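Local coordinates for protein BspA (BspA_V) (Streptococcus agalactiae serotype III, PDB 5DZ8) that serves as a cell wall-anchored adhesin of the antigen I/II family, of which this chain is the variable (V) domain, at residues A[7-12]-A[141-146]; A[33-38]-A[76-81]; A[38-41]-A[46-49]; A[51-56]-A[96-101]. All coordinates share one frame; numbering follows the deposited sequence.

Contact 1: A[7-12]-A[141-146]; sequences DIKAQA and SGNVEV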
loop_
_atom_site.group_PDB
_atom_site.type_symbol
_atom_site.label_atom_id
_atom_site.label_comp_id
_atom_site.label_asym_id
_atom_site.label_seq_id
_atom_site.Cartn_x
_atom_site.Cartn_y
_atom_site.Cartn_z
ATOM N N ASP A 7 25.514 -17.893 -6.986
ATOM C CA ASP A 7 24.782 -16.721 -7.441
ATOM C C ASP A 7 23.707 -16.297 -6.497
ATOM O O ASP A 7 23.295 -17.048 -5.616
ATOM C CB ASP A 7 24.211 -16.885 -8.849
ATOM C CG ASP A 7 24.832 -15.849 -9.871
ATOM O OD1 ASP A 7 25.003 -14.578 -9.547
ATOM O OD2 ASP A 7 25.134 -16.317 -11.002
ATOM N N ILE A 8 23.279 -15.049 -6.670
ATOM C CA ILE A 8 22.108 -14.567 -6.007
ATOM C C ILE A 8 21.263 -13.829 -7.013
ATOM O O ILE A 8 21.777 -13.197 -7.894
ATOM C CB ILE A 8 22.428 -13.782 -4.703
ATOM C CG1 ILE A 8 21.148 -13.507 -3.916
ATOM C CG2 ILE A 8 23.099 -12.459 -4.998
ATOM C CD1 ILE A 8 21.411 -12.908 -2.528
ATOM N N LYS A 9 19.953 -13.965 -6.873
ATOM C CA LYS A 9 19.005 -13.376 -7.755
ATOM C C LYS A 9 17.671 -13.029 -7.066
ATOM O O LYS A 9 17.407 -13.419 -5.947
ATOM C CB LYS A 9 18.791 -14.283 -8.976
ATOM C CG LYS A 9 18.113 -15.592 -8.761
ATOM C CD LYS A 9 18.785 -16.683 -9.660
ATOM C CE LYS A 9 19.274 -17.918 -8.861
ATOM N NZ LYS A 9 20.209 -17.651 -7.690
ATOM N N ALA A 10 16.840 -12.295 -7.761
ATOM C CA ALA A 10 15.560 -11.863 -7.222
ATOM C C ALA A 10 14.486 -12.230 -8.204
ATOM O O ALA A 10 14.620 -12.011 -9.419
ATOM C CB ALA A 10 15.562 -10.364 -6.993
ATOM N N GLN A 11 13.439 -12.793 -7.654
ATOM C CA GLN A 11 12.312 -13.232 -8.414
ATOM C C GLN A 11 11.036 -12.780 -7.728
ATOM O O GLN A 11 10.857 -12.943 -6.499
ATOM C CB GLN A 11 12.334 -14.752 -8.529
ATOM C CG GLN A 11 11.387 -15.256 -9.602
ATOM C CD GLN A 11 11.428 -16.783 -9.791
ATOM O OE1 GLN A 11 11.072 -17.298 -10.878
ATOM N NE2 GLN A 11 11.823 -17.509 -8.731
ATOM N N ALA A 12 10.150 -12.204 -8.525
ATOM C CA ALA A 12 8.854 -11.742 -8.043
ATOM C C ALA A 12 7.944 -12.935 -7.787
ATOM O O ALA A 12 7.975 -13.863 -8.541
ATOM C CB ALA A 12 8.224 -10.804 -9.061
ATOM N N SER A 141 22.232 -26.595 -5.012
ATOM C CA SER A 141 21.361 -26.240 -3.912
ATOM C C SER A 141 19.994 -25.857 -4.357
ATOM O O SER A 141 19.097 -25.868 -3.539
ATOM C CB SER A 141 21.912 -25.008 -3.182
ATOM O OG SER A 141 21.697 -23.888 -3.991
ATOM N N GLY A 142 19.866 -25.440 -5.625
ATOM C CA GLY A 142 18.673 -24.805 -6.133
ATOM C C GLY A 142 18.488 -23.466 -5.428
ATOM O O GLY A 142 19.344 -23.011 -4.663
ATOM N N ASN A 143 17.347 -22.856 -5.679
ATOM C CA ASN A 143 17.049 -21.508 -5.181
ATOM C C ASN A 143 16.626 -21.497 -3.732
ATOM O O ASN A 143 15.662 -22.143 -3.355
ATOM C CB ASN A 143 15.984 -20.881 -6.058
ATOM C CG ASN A 143 16.468 -20.714 -7.469
ATOM O OD1 ASN A 143 17.661 -20.546 -7.719
ATOM N ND2 ASN A 143 15.583 -20.830 -8.386
ATOM N N VAL A 144 17.419 -20.815 -2.923
ATOM C CA VAL A 144 17.258 -20.779 -1.460
ATOM C C VAL A 144 16.989 -19.334 -1.063
ATOM O O VAL A 144 17.840 -18.472 -1.246
ATOM C CB VAL A 144 18.536 -21.283 -0.811
ATOM C CG1 VAL A 144 18.469 -21.185 0.695
ATOM C CG2 VAL A 144 18.804 -22.718 -1.227
ATOM N N GLU A 145 15.752 -19.039 -0.686
ATOM C CA GLU A 145 15.373 -17.702 -0.180
ATOM C C GLU A 145 16.214 -17.299 1.007
ATOM O O GLU A 145 16.357 -18.056 1.969
ATOM C CB GLU A 145 13.932 -17.703 0.251
ATOM C CG GLU A 145 13.389 -16.373 0.725
ATOM C CD GLU A 145 11.909 -16.468 1.046
ATOM O OE1 GLU A 145 11.509 -17.432 1.753
ATOM O OE2 GLU A 145 11.143 -15.593 0.592
ATOM N N VAL A 146 16.811 -16.118 0.936
ATOM C CA VAL A 146 17.589 -15.611 2.086
ATOM C C VAL A 146 17.009 -14.324 2.636
ATOM O O VAL A 146 17.311 -13.979 3.765
ATOM C CB VAL A 146 19.112 -15.496 1.770
ATOM C CG1 VAL A 146 19.667 -16.884 1.426
ATOM C CG2 VAL A 146 19.358 -14.593 0.560
#
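Ile8 and Val146 meet because the Ile8 chain runs fully stretched, CG1 opposite the backbone N (chi1 -170°) and CD1 continuing the line. That reach leaves Ile8 CD1 4.1 Å from Val146 CG2, methyl against methyl, the two side chains crossing obliquely. Lys9 takes the reverse course: CG sits between its own backbone N and carbonyl carbon (chi1 68°), and three further bends curl the chain back toward Asn143. There it crosses the Asn143 side chain at about a right angle, with Lys9 CE 3.3 Å from Asn143 OD1. Lys9 NZ, 3.9 Å from Asn143 OD1, does not bond to that oxygen; it is hydrogen-bonded to Leu162 O and Ser164 OG of the second subunit. The contact brings the outermost strand 4-12 of the six-stranded sheet against the start of strand 144-167 of the three-stranded sheet, beside the interface where residues 7-12, Val144 and Glu145 pair in an antiparallel ladder with that subunit. No hydrogen bond joins the two segments, and with 127 Å² buried their mutual attraction is probably slight; the polar hold comes from neighbours, the second subunit on one side, strand 25-29 of the same chain on the other.

Contact 2: A[33-38]-A[76-81]; sequences GSFEFN and VTLYKY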
loop_
_atom_site.group_PDB
_atom_site.type_symbol
_atom_site.label_atom_id
_atom_site.label_comp_id
_atom_site.label_asym_id
_atom_site.label_seq_id
_atom_site.Cartn_x
_atom_site.Cartn_y
_atom_site.Cartn_z
ATOM N N GLY A 33 30.814 -13.556 -1.978
ATOM C CA GLY A 33 29.430 -13.413 -1.529
ATOM C C GLY A 33 28.915 -12.013 -1.740
ATOM O O GLY A 33 27.726 -11.769 -1.571
ATOM N N SER A 34 29.795 -11.087 -2.102
ATOM C CA SER A 34 29.418 -9.708 -2.322
ATOM C C SER A 34 28.401 -9.618 -3.416
ATOM O O SER A 34 28.502 -10.334 -4.455
ATOM C CB SER A 34 30.638 -8.872 -2.722
ATOM O OG SER A 34 31.477 -8.764 -1.626
ATOM N N PHE A 35 27.419 -8.750 -3.213
ATOM C CA PHE A 35 26.434 -8.565 -4.240
ATOM C C PHE A 35 25.865 -7.188 -4.286
ATOM O O PHE A 35 25.886 -6.451 -3.316
ATOM C CB PHE A 35 25.294 -9.594 -4.108
ATOM C CG PHE A 35 24.388 -9.375 -2.911
ATOM C CD1 PHE A 35 23.370 -8.451 -2.956
ATOM C CD2 PHE A 35 24.588 -10.092 -1.701
ATOM C CE1 PHE A 35 22.535 -8.259 -1.843
ATOM C CE2 PHE A 35 23.752 -9.910 -0.604
ATOM C CZ PHE A 35 22.728 -8.992 -0.660
ATOM N N GLU A 36 25.223 -6.933 -5.404
ATOM C CA GLU A 36 24.574 -5.701 -5.675
ATOM C C GLU A 36 23.448 -5.922 -6.701
ATOM O O GLU A 36 23.693 -6.316 -7.856
ATOM C CB GLU A 36 25.624 -4.756 -6.226
ATOM C CG GLU A 36 25.071 -3.504 -6.829
ATOM C CD GLU A 36 26.136 -2.649 -7.470
ATOM O OE1 GLU A 36 27.284 -2.631 -6.949
ATOM O OE2 GLU A 36 25.801 -1.999 -8.506
ATOM N N PHE A 37 22.230 -5.672 -6.240
ATOM C CA PHE A 37 21.043 -5.527 -7.097
ATOM C C PHE A 37 20.818 -4.099 -7.567
ATOM O O PHE A 37 20.829 -3.202 -6.775
ATOM C CB PHE A 37 19.792 -5.931 -6.314
ATOM C CG PHE A 37 19.708 -7.398 -6.056
ATOM C CD1 PHE A 37 19.344 -8.264 -7.075
ATOM C CD2 PHE A 37 20.035 -7.920 -4.825
ATOM C CE1 PHE A 37 19.279 -9.617 -6.843
ATOM C CE2 PHE A 37 19.927 -9.282 -4.575
ATOM C CZ PHE A 37 19.535 -10.124 -5.580
ATOM N N ASN A 38 20.546 -3.918 -8.846
ATOM C CA ASN A 38 20.174 -2.601 -9.415
ATOM C C ASN A 38 18.775 -2.696 -9.971
ATOM O O ASN A 38 18.486 -3.630 -10.630
ATOM C CB ASN A 38 21.187 -2.261 -10.509
ATOM C CG ASN A 38 22.515 -1.803 -9.914
ATOM O OD1 ASN A 38 22.601 -0.705 -9.376
ATOM N ND2 ASN A 38 23.531 -2.653 -9.949
ATOM N N VAL A 76 23.525 -13.521 5.863
ATOM C CA VAL A 76 23.566 -12.560 4.800
ATOM C C VAL A 76 23.451 -11.143 5.361
ATOM O O VAL A 76 22.609 -10.890 6.210
ATOM C CB VAL A 76 22.480 -12.810 3.751
ATOM C CG1 VAL A 76 21.082 -12.875 4.367
ATOM C CG2 VAL A 76 22.548 -11.740 2.673
ATOM N N THR A 77 24.328 -10.245 4.891
ATOM C CA THR A 77 24.372 -8.937 5.423
ATOM C C THR A 77 23.892 -7.976 4.379
ATOM O O THR A 77 24.343 -8.042 3.258
ATOM C CB THR A 77 25.803 -8.577 5.861
ATOM O OG1 THR A 77 26.175 -9.456 6.916
ATOM C CG2 THR A 77 25.841 -7.148 6.406
ATOM N N LEU A 78 22.974 -7.094 4.741
ATOM C CA LEU A 78 22.642 -5.962 3.900
ATOM C C LEU A 78 23.402 -4.700 4.346
ATOM O O LEU A 78 23.340 -4.328 5.509
ATOM C CB LEU A 78 21.150 -5.683 3.908
ATOM C CG LEU A 78 20.160 -6.715 3.316
ATOM C CD1 LEU A 78 20.503 -7.212 1.906
ATOM C CD2 LEU A 78 20.003 -7.896 4.242
ATOM N N TYR A 79 24.048 -4.036 3.391
ATOM C CA TYR A 79 24.819 -2.836 3.643
ATOM C C TYR A 79 23.978 -1.606 3.390
ATOM O O TYR A 79 23.604 -0.913 4.329
ATOM C CB TYR A 79 26.074 -2.793 2.771
ATOM C CG TYR A 79 27.111 -3.892 3.010
ATOM C CD1 TYR A 79 27.271 -4.512 4.239
ATOM C CD2 TYR A 79 27.999 -4.247 1.990
ATOM C CE1 TYR A 79 28.222 -5.504 4.418
ATOM C CE2 TYR A 79 28.972 -5.212 2.171
ATOM C CZ TYR A 79 29.073 -5.846 3.375
ATOM O OH TYR A 79 30.039 -6.785 3.499
ATOM N N LYS A 80 23.642 -1.334 2.135
ATOM C CA LYS A 80 23.000 -0.073 1.815
ATOM C C LYS A 80 21.859 -0.222 0.836
ATOM O O LYS A 80 21.871 -1.089 -0.023
ATOM C CB LYS A 80 24.022 0.905 1.233
ATOM C CG LYS A 80 25.022 1.410 2.255
ATOM C CD LYS A 80 25.883 2.576 1.736
ATOM C CE LYS A 80 27.082 2.881 2.648
ATOM N NZ LYS A 80 26.695 2.984 4.112
ATOM N N TYR A 81 20.905 0.677 0.961
ATOM C CA TYR A 81 19.955 0.946 -0.074
ATOM C C TYR A 81 20.052 2.385 -0.531
ATOM O O TYR A 81 19.788 3.299 0.249
ATOM C CB TYR A 81 18.528 0.642 0.370
ATOM C CG TYR A 81 17.510 0.875 -0.742
ATOM C CD1 TYR A 81 17.479 0.050 -1.865
ATOM C CD2 TYR A 81 16.623 1.953 -0.692
ATOM C CE1 TYR A 81 16.580 0.277 -2.904
ATOM C CE2 TYR A 81 15.721 2.196 -1.730
ATOM C CZ TYR A 81 15.698 1.358 -2.819
ATOM O OH TYR A 81 14.810 1.594 -3.837
#
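Phe35, Leu78 and Val76 make up most of this buried contact, and Phe35 gives the largest share. Its CG lies between the backbone N and the carbonyl carbon (chi1 70°), which carries the ring across toward the strand 76-81. Both apolar partners meet the ring at its edge. Phe35 CZ comes 3.8 Å from Leu78 CD1, and the next rim atom, Phe35 CE2, is 3.9 Å from Val76 CG2. Both methyls lie near the ring plane, so the aliphatic groups abut an edge instead of spreading over a face. Leu78 approaches at a slant, one branch of its fork doing the touching, whereas the Val76 side chain crosses that of Phe35 at about a right angle, its CG2 set opposite the backbone N. No polar bond spans the segments. One polar link lies within residues 33-38: Asn38 ND2 donates to Glu36 OE2 over 2.8 Å, almost straight at 170°, with the carboxylate using its anti lone pair, and Lys52 makes a salt bridge to the same oxygen. The two strands are not sheet neighbours. Their axes pass 9.1 Å apart, inclined at 50° in their N-to-C directions, because strand 47-63 lies between them and is hydrogen-bonded to both: Phe35 pairs with Gly55, and the classic bulge at Tyr79 and Lys80 faces Thr54. On its far sides the cluster meets Ile8 of strand 4-12 and Thr29 of strand 25-29 through Phe35, and strand 119-135 through Val76 and Leu78, which rest on Leu129 and Leu123.

Contact 3: A[38-41]-A[46-49]; sequences NHDM and KTIG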
loop_
_atom_site.group_PDB
_atom_site.type_symbol
_atom_site.label_atom_id
_atom_site.label_comp_id
_atom_site.label_asym_id
_atom_site.label_seq_id
_atom_site.Cartn_x
_atom_site.Cartn_y
_atom_site.Cartn_z
ATOM N N ASN A 38 20.546 -3.918 -8.846
ATOM C CA ASN A 38 20.174 -2.601 -9.415
ATOM C C ASN A 38 18.775 -2.696 -9.971
ATOM O O ASN A 38 18.486 -3.630 -10.630
ATOM C CB ASN A 38 21.187 -2.261 -10.509
ATOM C CG ASN A 38 22.515 -1.803 -9.914
ATOM O OD1 ASN A 38 22.601 -0.705 -9.376
ATOM N ND2 ASN A 38 23.531 -2.653 -9.949
ATOM N N HIS A 39 17.896 -1.768 -9.683
ATOM C CA HIS A 39 16.590 -1.721 -10.337
ATOM C C HIS A 39 16.216 -0.329 -10.915
ATOM O O HIS A 39 16.475 0.719 -10.308
ATOM C CB HIS A 39 15.505 -2.247 -9.403
ATOM C CG HIS A 39 15.063 -1.294 -8.326
ATOM N ND1 HIS A 39 15.481 -1.406 -7.013
ATOM C CD2 HIS A 39 14.189 -0.255 -8.349
ATOM C CE1 HIS A 39 14.888 -0.484 -6.277
ATOM N NE2 HIS A 39 14.107 0.233 -7.064
ATOM N N ASP A 40 15.617 -0.347 -12.107
ATOM C CA ASP A 40 15.024 0.840 -12.756
ATOM C C ASP A 40 13.647 1.103 -12.187
ATOM O O ASP A 40 12.834 0.198 -12.134
ATOM C CB ASP A 40 14.862 0.589 -14.258
ATOM C CG ASP A 40 16.125 0.830 -15.036
ATOM O OD1 ASP A 40 17.222 0.753 -14.438
ATOM O OD2 ASP A 40 16.016 1.112 -16.258
HETATM N N MSE A 41 13.377 2.335 -11.783
HETATM C CA MSE A 41 12.062 2.724 -11.297
HETATM C C MSE A 41 11.307 3.506 -12.363
HETATM O O MSE A 41 11.807 4.536 -12.841
HETATM C CB MSE A 41 12.260 3.601 -10.064
HETATM C CG MSE A 41 10.976 3.737 -9.246
HETATM SE SE MSE A 41 10.593 2.007 -8.372
HETATM C CE MSE A 41 11.757 2.480 -6.863
ATOM N N LYS A 46 8.147 6.711 -18.061
ATOM C CA LYS A 46 9.613 6.552 -18.182
ATOM C C LYS A 46 10.296 6.262 -16.829
ATOM O O LYS A 46 9.636 6.232 -15.778
ATOM C CB LYS A 46 10.269 7.793 -18.844
ATOM C CG LYS A 46 10.600 8.987 -17.952
ATOM C CD LYS A 46 9.362 9.743 -17.498
ATOM C CE LYS A 46 9.682 10.959 -16.640
ATOM N NZ LYS A 46 8.440 11.483 -15.986
ATOM N N THR A 47 11.623 6.081 -16.890
ATOM C CA THR A 47 12.457 5.894 -15.731
ATOM C C THR A 47 12.604 7.196 -14.930
ATOM O O THR A 47 13.093 8.203 -15.436
ATOM C CB THR A 47 13.843 5.389 -16.149
ATOM O OG1 THR A 47 13.698 4.309 -17.075
ATOM C CG2 THR A 47 14.642 4.870 -14.936
ATOM N N ILE A 48 12.157 7.178 -13.682
ATOM C CA ILE A 48 12.378 8.305 -12.758
ATOM C C ILE A 48 13.581 8.107 -11.849
ATOM O O ILE A 48 14.048 9.065 -11.254
ATOM C CB ILE A 48 11.141 8.584 -11.897
ATOM C CG1 ILE A 48 10.666 7.327 -11.150
ATOM C CG2 ILE A 48 10.037 9.097 -12.797
ATOM C CD1 ILE A 48 9.614 7.608 -10.104
ATOM N N GLY A 49 14.077 6.874 -11.716
ATOM C CA GLY A 49 15.269 6.631 -10.900
ATOM C C GLY A 49 15.779 5.211 -10.872
ATOM O O GLY A 49 15.104 4.306 -11.339
#
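Met41, present as selenomethionine, is bonded to the strand opposite through both its backbone N and its backbone O. Met41 N donates to Gly49 O over 2.7 Å, close to straight. Met41 O draws in more partners: Ile48 N at 2.8 Å, arriving nearly along the C=O axis with an N-H...O angle of 145°; Gly49 N through a weak bond of 3.4 Å; and Thr47 CA, 3.3 Å from Met41 O in a CA-H...O contact. This doubling of donors on one carbonyl is the mark of a classic beta bulge, with Ile48 and Gly49 both facing Met41, placed near the turn of the antiparallel hairpin formed by strands 34-42 and 47-63. Met41 and Gly49 form its hydrogen-bonded pair. Further along the hairpin, His39 pairs through its backbone with Gly51, while Ile48 also has backbone bonds to Val86 and Ala87. Apolar contact is modest: Met41 CG, set opposite the backbone N (chi1 -164°), lies 4.1 Å from Ile48 CG1. Beyond it the chain bends twice, turning its end away from the partner strand and bringing CE into the plane of the His39 ring, at the ring's edge. On the other face of the hairpin the Asp40 and Thr47 side chains run aslant to each other, but Asp40 OD2 stays 4.0 Å from Thr47 OG1, too far for a hydrogen bond. Lys46 has its ammonium paired elsewhere, in a salt bridge to Asp43 OD2 and a hydrogen bond to Gln88 O.

Contact 4: A[51-56]-A[96-101]; sequences GKLTGK and IVFRVL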
loop_
_atom_site.group_PDB
_atom_site.type_symbol
_atom_site.label_atom_id
_atom_site.label_comp_id
_atom_site.label_asym_id
_atom_site.label_seq_id
_atom_site.Cartn_x
_atom_site.Cartn_y
_atom_site.Cartn_z
ATOM N N GLY A 51 17.477 2.272 -8.138
ATOM C CA GLY A 51 17.642 1.782 -6.794
ATOM C C GLY A 51 18.767 0.767 -6.818
ATOM O O GLY A 51 18.991 0.119 -7.810
ATOM N N LYS A 52 19.496 0.685 -5.728
ATOM C CA LYS A 52 20.622 -0.184 -5.582
ATOM C C LYS A 52 20.623 -0.715 -4.148
ATOM O O LYS A 52 20.625 0.064 -3.198
ATOM C CB LYS A 52 21.922 0.558 -5.822
ATOM C CG LYS A 52 23.158 -0.332 -5.755
ATOM C CD LYS A 52 24.458 0.396 -5.434
ATOM C CE LYS A 52 24.824 1.369 -6.512
ATOM N NZ LYS A 52 25.156 0.623 -7.744
ATOM N N LEU A 53 20.583 -2.036 -4.019
ATOM C CA LEU A 53 20.731 -2.712 -2.739
ATOM C C LEU A 53 22.047 -3.499 -2.762
ATOM O O LEU A 53 22.211 -4.370 -3.623
ATOM C CB LEU A 53 19.589 -3.702 -2.537
ATOM C CG LEU A 53 19.511 -4.414 -1.175
ATOM C CD1 LEU A 53 19.166 -3.453 -0.043
ATOM C CD2 LEU A 53 18.447 -5.502 -1.244
ATOM N N THR A 54 22.936 -3.197 -1.815
ATOM C CA THR A 54 24.224 -3.850 -1.662
ATOM C C THR A 54 24.234 -4.701 -0.420
ATOM O O THR A 54 23.569 -4.411 0.550
ATOM C CB THR A 54 25.347 -2.817 -1.496
ATOM O OG1 THR A 54 24.948 -1.873 -0.495
ATOM C CG2 THR A 54 25.543 -2.063 -2.815
ATOM N N GLY A 55 25.020 -5.754 -0.469
ATOM C CA GLY A 55 25.107 -6.677 0.623
ATOM C C GLY A 55 26.176 -7.745 0.435
ATOM O O GLY A 55 26.931 -7.690 -0.478
ATOM N N LYS A 56 26.188 -8.739 1.300
ATOM C CA LYS A 56 27.148 -9.814 1.212
ATOM C C LYS A 56 26.617 -11.050 1.868
ATOM O O LYS A 56 26.177 -10.994 3.010
ATOM C CB LYS A 56 28.409 -9.450 1.918
ATOM C CG LYS A 56 29.535 -10.423 1.613
ATOM C CD LYS A 56 30.767 -9.961 2.323
ATOM C CE LYS A 56 31.924 -10.929 2.098
ATOM N NZ LYS A 56 31.565 -12.262 2.597
ATOM N N ILE A 96 6.315 5.496 -3.367
ATOM C CA ILE A 96 7.045 4.258 -3.451
ATOM C C ILE A 96 7.343 3.795 -2.050
ATOM O O ILE A 96 7.634 4.592 -1.178
ATOM C CB ILE A 96 8.336 4.472 -4.230
ATOM C CG1 ILE A 96 7.994 5.016 -5.618
ATOM C CG2 ILE A 96 9.116 3.167 -4.353
ATOM C CD1 ILE A 96 9.084 5.866 -6.238
ATOM N N VAL A 97 7.235 2.506 -1.828
ATOM C CA VAL A 97 7.685 1.912 -0.586
ATOM C C VAL A 97 8.631 0.758 -0.908
ATOM O O VAL A 97 8.273 -0.140 -1.634
ATOM C CB VAL A 97 6.517 1.402 0.271
ATOM C CG1 VAL A 97 7.046 0.917 1.624
ATOM C CG2 VAL A 97 5.499 2.515 0.488
ATOM N N PHE A 98 9.821 0.793 -0.340
ATOM C CA PHE A 98 10.777 -0.264 -0.474
ATOM C C PHE A 98 10.937 -0.914 0.883
ATOM O O PHE A 98 11.124 -0.208 1.893
ATOM C CB PHE A 98 12.121 0.274 -0.985
ATOM C CG PHE A 98 13.113 -0.820 -1.293
ATOM C CD1 PHE A 98 13.107 -1.457 -2.526
ATOM C CD2 PHE A 98 14.000 -1.239 -0.344
ATOM C CE1 PHE A 98 14.002 -2.477 -2.810
ATOM C CE2 PHE A 98 14.887 -2.260 -0.604
ATOM C CZ PHE A 98 14.885 -2.896 -1.842
ATOM N N ARG A 99 10.846 -2.249 0.910
ATOM C CA ARG A 99 11.034 -3.000 2.139
ATOM C C ARG A 99 11.939 -4.196 1.923
ATOM O O ARG A 99 11.906 -4.824 0.895
ATOM C CB ARG A 99 9.760 -3.567 2.741
ATOM C CG ARG A 99 8.651 -2.604 3.072
ATOM C CD ARG A 99 7.591 -3.307 3.950
ATOM N NE ARG A 99 6.376 -2.494 3.981
ATOM C CZ ARG A 99 5.505 -2.376 2.980
ATOM N NH1 ARG A 99 5.657 -3.038 1.845
ATOM N NH2 ARG A 99 4.466 -1.569 3.099
ATOM N N VAL A 100 12.669 -4.529 2.964
ATOM C CA VAL A 100 13.393 -5.774 3.053
ATOM C C VAL A 100 12.864 -6.492 4.265
ATOM O O VAL A 100 12.622 -5.897 5.318
ATOM C CB VAL A 100 14.922 -5.530 3.220
ATOM C CG1 VAL A 100 15.671 -6.811 3.315
ATOM C CG2 VAL A 100 15.434 -4.677 2.085
ATOM N N LEU A 101 12.657 -7.784 4.103
ATOM C CA LEU A 101 12.176 -8.610 5.193
ATOM C C LEU A 101 12.969 -9.874 5.251
ATOM O O LEU A 101 13.570 -10.280 4.268
ATOM C CB LEU A 101 10.687 -8.966 5.015
ATOM C CG LEU A 101 9.696 -7.891 4.606
ATOM C CD1 LEU A 101 9.703 -7.724 3.104
ATOM C CD2 LEU A 101 8.288 -8.262 5.019
#
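Leu53 spreads its two methyls toward Phe98 and Val100, the pair of residues through which strand 96-101 meets strand 51-56. The second strand begins with Ile96, which points into the interior but lies beyond Leu53; it packs instead on Met41 and Trp153. Val97 turns to the reverse face, where its CG1 lies 3.8 Å above the plane of the Arg99 guanidinium, over the centre of the group. Phe98 returns to the interior. CG is opposite the backbone N (chi1 -173°); this torsion carries the ring out from the strand, and Phe98 CZ stands 4.5 Å from Leu53 CD2, the methyl arriving at the ring edge near its plane. The same ring stacks with Tyr81 and touches His39, neighbours that probably restrict its rotation. Arg99 again faces outward, its NE in a salt bridge with Glu110. Val100 completes the contact: its CG2 lies 4.5 Å from Leu53 CD1, the other arm of the leucine fork. Leu101, on the side of Val97 and Arg99, packs on His150. Both touches are at long van der Waals range, they bury only 91 Å², and no hydrogen bond crosses, so the fit is light and wholly apolar. Leu53 is the sole residue of its segment to take part, a single branched side chain meeting two partners spaced two residues apart. Such face-to-face packing of inward side chains from two antiparallel sheets, here the six-stranded and the three-stranded, is the hallmark of a beta sandwich.

How the contacts relate
Contacts 2 and 4 are the buried ones, their centres 8 Å apart, both purely apolar between segments; contact 2 spans next-but-one strands of one sheet, whereas contact 4, like contact 1, joins the two sheets. Contacts 2 and 4 are stitched together by a probable backbone bond from Thr77 N to Lys56 O. Contact 3, partly exposed, is alone in being built on main-chain hydrogen bonds across its segments; it shares strand 34-42, and Asn38 itself, with contact 2, and strand 47-63 with contact 4. Contact 1 lies at the subunit interface, where it pairs one apolar touch with a carbon-to-oxygen approach, and its Ile8 continues into contact 2 against Phe35.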